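Local coordinates for protein probable porin (Pseudomonas aeruginosa, PDB 4FSO) that probably acts as a porin, a beta-barrel channel of the OprD family that lets small solutes pass across the outer membrane, at residues L298-Q303 with S314-Y319. Residues are numbered along the deposited sequence; the frame is centred on the assembly and turned at random.
Sequences LANYLQ and SWQLRY. With C8E ((hydroxyethyloxy)tri(ethyloxy)octane), chain G.
The side-chain nitrogen of Gln316 is gripped twice: NE2 donates to the backbone O of Ala299 at 2.7 Å and to OD1 of Asn300 at 2.8 Å. Both acceptors lie close to the plane of the Gln316 amide, so the pair fixes how that group is turned, although NE2 approaches the Ala299 carbonyl from above its plane, at 45°. Gln316 reaches the loop because its CG is anti to the backbone N (chi1 175°) and the chain runs on fully extended. The Asn300 side chain runs antiparallel alongside it, the two amide planes 61° apart, and uses its other end as well: ND2 donates to OG of Ser314 at 2.7 Å. Asn300 thus spans Ser314 and Gln316, alternate residues whose side chains face the loop, while a type I turn from Leu298 to Tyr301 presents Ala299 O beside it. The arrangement illustrates how an inward-folded porin loop is tied to the barrel wall by buried amides. Trp315, between the two, points away, its CD1 3.6 Å from C10 of a bound detergent. Strand 313-322 pairs antiparallel with strands 273-283 and 331-344, and Gln280 of the former also accepts a hydrogen bond from Asn300 N.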
ATOM      1  N   LEU A 298      -4.225  -5.737  -2.786  1.00 36.77           N
ATOM      2  CA  LEU A 298      -4.913  -7.029  -2.793  1.00 33.11           C
ATOM      3  C   LEU A 298      -4.910  -7.661  -1.405  1.00 26.01           C
ATOM      4  O   LEU A 298      -4.022  -7.397  -0.611  1.00 27.01           O
ATOM      5  CB  LEU A 298      -4.249  -7.967  -3.803  1.00 28.58           C
ATOM      6  CG  LEU A 298      -4.340  -7.522  -5.265  1.00 25.74           C
ATOM      7  CD1 LEU A 298      -3.290  -8.252  -6.108  1.00 14.48           C
ATOM      8  CD2 LEU A 298      -5.783  -7.762  -5.827  1.00 21.93           C
ATOM      9  N   ALA A 299      -5.903  -8.500  -1.130  1.00 31.32           N
ATOM     10  CA  ALA A 299      -6.021  -9.212   0.146  1.00 27.59           C
ATOM     11  C   ALA A 299      -4.811 -10.056   0.509  1.00 38.18           C
ATOM     12  O   ALA A 299      -4.473 -10.178   1.696  1.00 28.97           O
ATOM     13  CB  ALA A 299      -7.269 -10.085   0.155  1.00 28.88           C
ATOM     14  N   ASN A 300      -4.183 -10.659  -0.501  1.00 33.71           N
ATOM     15  CA  ASN A 300      -3.013 -11.494  -0.250  1.00 27.59           C
ATOM     16  C   ASN A 300      -1.674 -10.803  -0.525  1.00 23.44           C
ATOM     17  O   ASN A 300      -0.668 -11.458  -0.814  1.00 17.58           O
ATOM     18  CB  ASN A 300      -3.119 -12.845  -0.974  1.00 17.20           C
ATOM     19  CG  ASN A 300      -4.319 -13.649  -0.522  1.00 28.08           C
ATOM     20  OD1 ASN A 300      -5.005 -13.279   0.431  1.00 17.54           O
ATOM     21  ND2 ASN A 300      -4.578 -14.768  -1.202  1.00 32.69           N
ATOM     22  N   TYR A 301      -1.655  -9.481  -0.441  1.00 32.17           N
ATOM     23  CA  TYR A 301      -0.364  -8.799  -0.434  1.00 34.83           C
ATOM     24  C   TYR A 301       0.300  -8.983   0.918  1.00 24.80           C
ATOM     25  O   TYR A 301      -0.160  -8.457   1.921  1.00 26.16           O
ATOM     26  CB  TYR A 301      -0.457  -7.309  -0.743  1.00 26.47           C
ATOM     27  CG  TYR A 301       0.907  -6.668  -0.595  1.00 38.03           C
ATOM     28  CD1 TYR A 301       1.975  -7.078  -1.396  1.00 41.79           C
ATOM     29  CD2 TYR A 301       1.149  -5.703   0.373  1.00 30.49           C
ATOM     30  CE1 TYR A 301       3.233  -6.518  -1.253  1.00 33.42           C
ATOM     31  CE2 TYR A 301       2.408  -5.132   0.517  1.00 32.58           C
ATOM     32  CZ  TYR A 301       3.448  -5.537  -0.300  1.00 37.76           C
ATOM     33  OH  TYR A 301       4.710  -4.965  -0.158  1.00 37.75           O
ATOM     34  N   LEU A 302       1.394  -9.727   0.922  1.00 18.20           N
ATOM     35  CA  LEU A 302       2.080 -10.114   2.151  1.00 24.84           C
ATOM     36  C   LEU A 302       3.434  -9.415   2.244  1.00 22.17           C
ATOM     37  O   LEU A 302       3.729  -8.538   1.440  1.00 31.00           O
ATOM     38  CB  LEU A 302       2.215 -11.646   2.233  1.00 17.98           C
ATOM     39  CG  LEU A 302       1.184 -12.203   3.202  1.00 30.48           C
ATOM     40  CD1 LEU A 302      -0.239 -11.846   2.754  1.00 25.65           C
ATOM     41  CD2 LEU A 302       1.349 -13.708   3.448  1.00 33.53           C
ATOM     42  N   GLN A 303       4.255  -9.799   3.218  1.00 21.79           N
ATOM     43  CA  GLN A 303       5.511  -9.089   3.478  1.00 23.98           C
ATOM     44  C   GLN A 303       6.461  -9.209   2.295  1.00 26.39           C
ATOM     45  O   GLN A 303       7.118  -8.233   1.910  1.00 31.66           O
ATOM     46  CB  GLN A 303       6.160  -9.615   4.743  1.00 21.42           C
ATOM     47  CG  GLN A 303       7.287  -8.762   5.324  1.00 22.74           C
ATOM     48  CD  GLN A 303       7.967  -9.466   6.497  1.00 33.68           C
ATOM     49  OE1 GLN A 303       7.296 -10.009   7.392  1.00 28.65           O
ATOM     50  NE2 GLN A 303       9.299  -9.495   6.478  1.00 33.94           N
ATOM     51  N   SER A 314      -5.087 -18.190  -4.617  1.00 21.87           N
ATOM     52  CA  SER A 314      -4.525 -18.292  -3.289  1.00 20.87           C
ATOM     53  C   SER A 314      -5.587 -18.097  -2.217  1.00 23.66           C
ATOM     54  O   SER A 314      -6.637 -17.483  -2.455  1.00 21.33           O
ATOM     55  CB  SER A 314      -3.370 -17.285  -3.110  1.00 24.07           C
ATOM     56  OG  SER A 314      -3.745 -15.954  -3.465  1.00 21.86           O
ATOM     57  N   TRP A 315      -5.310 -18.638  -1.034  1.00 23.66           N
ATOM     58  CA  TRP A 315      -6.136 -18.364   0.133  1.00 31.87           C
ATOM     59  C   TRP A 315      -5.275 -17.973   1.330  1.00 26.31           C
ATOM     60  O   TRP A 315      -4.098 -18.326   1.406  1.00 28.45           O
ATOM     61  CB  TRP A 315      -7.080 -19.529   0.460  1.00 38.12           C
ATOM     62  CG  TRP A 315      -6.378 -20.761   0.891  1.00 46.51           C
ATOM     63  CD1 TRP A 315      -6.084 -21.856   0.122  1.00 35.75           C
ATOM     64  CD2 TRP A 315      -5.873 -21.043   2.203  1.00 47.45           C
ATOM     65  NE1 TRP A 315      -5.422 -22.792   0.873  1.00 44.64           N
ATOM     66  CE2 TRP A 315      -5.278 -22.319   2.156  1.00 47.19           C
ATOM     67  CE3 TRP A 315      -5.861 -20.336   3.413  1.00 38.69           C
ATOM     68  CZ2 TRP A 315      -4.678 -22.904   3.269  1.00 42.16           C
ATOM     69  CZ3 TRP A 315      -5.269 -20.915   4.513  1.00 46.80           C
ATOM     70  CH2 TRP A 315      -4.686 -22.186   4.438  1.00 44.14           C
ATOM     71  N   GLN A 316      -5.878 -17.215   2.242  1.00 18.04           N
ATOM     72  CA  GLN A 316      -5.188 -16.672   3.395  1.00 25.62           C
ATOM     73  C   GLN A 316      -5.956 -16.966   4.666  1.00 25.83           C
ATOM     74  O   GLN A 316      -7.185 -16.980   4.680  1.00 33.91           O
ATOM     75  CB  GLN A 316      -4.984 -15.158   3.264  1.00 30.16           C
ATOM     76  CG  GLN A 316      -4.368 -14.466   4.500  1.00 32.25           C
ATOM     77  CD  GLN A 316      -4.138 -12.962   4.309  1.00 33.48           C
ATOM     78  OE1 GLN A 316      -3.750 -12.262   5.243  1.00 35.96           O
ATOM     79  NE2 GLN A 316      -4.377 -12.462   3.086  1.00 28.00           N
ATOM     80  N   LEU A 317      -5.199 -17.216   5.723  1.00 21.15           N
ATOM     81  CA  LEU A 317      -5.710 -17.262   7.061  1.00 18.18           C
ATOM     82  C   LEU A 317      -4.833 -16.310   7.857  1.00 22.83           C
ATOM     83  O   LEU A 317      -3.612 -16.306   7.714  1.00 22.05           O
ATOM     84  CB  LEU A 317      -5.563 -18.677   7.601  1.00 37.44           C
ATOM     85  CG  LEU A 317      -6.738 -19.255   8.389  1.00 49.86           C
ATOM     86  CD1 LEU A 317      -6.225 -20.391   9.232  1.00 56.02           C
ATOM     87  CD2 LEU A 317      -7.439 -18.208   9.247  1.00 46.26           C
ATOM     88  N   ARG A 318      -5.453 -15.492   8.692  1.00 26.17           N
ATOM     89  CA  ARG A 318      -4.713 -14.519   9.496  1.00 24.56           C
ATOM     90  C   ARG A 318      -5.346 -14.389  10.887  1.00 30.18           C
ATOM     91  O   ARG A 318      -6.565 -14.520  11.074  1.00 25.52           O
ATOM     92  CB  ARG A 318      -4.695 -13.158   8.784  1.00 15.07           C
ATOM     93  CG  ARG A 318      -4.137 -12.021   9.601  1.00 18.38           C
ATOM     94  CD  ARG A 318      -4.434 -10.700   8.937  1.00 31.29           C
ATOM     95  NE  ARG A 318      -4.031  -9.571   9.760  1.00 33.23           N
ATOM     96  CZ  ARG A 318      -3.215  -8.598   9.369  1.00 27.00           C
ATOM     97  NH1 ARG A 318      -2.700  -8.609   8.150  1.00 22.22           N
ATOM     98  NH2 ARG A 318      -2.907  -7.619  10.214  1.00 25.16           N
ATOM     99  N   TYR A 319      -4.518 -14.138  11.879  1.00 21.99           N
ATOM    100  CA  TYR A 319      -5.058 -13.946  13.204  1.00 26.22           C
ATOM    101  C   TYR A 319      -4.381 -12.737  13.811  1.00 34.41           C
ATOM    102  O   TYR A 319      -3.163 -12.592  13.717  1.00 39.51           O
ATOM    103  CB  TYR A 319      -4.837 -15.194  14.039  1.00 31.51           C
ATOM    104  CG  TYR A 319      -5.022 -14.959  15.506  1.00 40.29           C
ATOM    105  CD1 TYR A 319      -6.295 -14.910  16.057  1.00 27.12           C
ATOM    106  CD2 TYR A 319      -3.916 -14.793  16.350  1.00 34.50           C
ATOM    107  CE1 TYR A 319      -6.473 -14.696  17.404  1.00 30.42           C
ATOM    108  CE2 TYR A 319      -4.083 -14.577  17.694  1.00 39.08           C
ATOM    109  CZ  TYR A 319      -5.367 -14.524  18.220  1.00 47.28           C
ATOM    110  OH  TYR A 319      -5.550 -14.311  19.568  1.00 61.15           O
TER
HETATM  111  C1  C8E G 505     -14.145 -23.343   3.928  1.00 48.10           C
HETATM  112  C2  C8E G 505     -13.484 -23.183   2.561  1.00 53.67           C
HETATM  113  C3  C8E G 505     -12.001 -22.808   2.642  1.00 50.94           C
HETATM  114  C4  C8E G 505     -11.251 -23.199   1.366  1.00 54.27           C
HETATM  115  C5  C8E G 505     -10.321 -22.115   0.813  1.00 52.95           C
HETATM  116  C6  C8E G 505     -10.935 -21.337  -0.347  1.00 51.53           C
HETATM  117  C7  C8E G 505      -9.879 -20.904  -1.354  1.00 43.88           C
HETATM  118  C8  C8E G 505     -10.062 -21.681  -2.656  1.00 32.77           C
HETATM  119  O9  C8E G 505      -9.051 -21.326  -3.575  1.00 37.38           O
HETATM  120  C10 C8E G 505      -7.758 -21.506  -3.039  1.00 39.09           C
HETATM  121  C11 C8E G 505      -6.811 -21.949  -4.146  1.00 43.02           C
HETATM  122  O12 C8E G 505      -5.642 -22.477  -3.567  1.00 56.74           O
HETATM  123  C13 C8E G 505      -5.575 -23.887  -3.693  1.00 56.76           C
HETATM  124  C14 C8E G 505      -4.795 -24.508  -2.535  1.00 34.19           C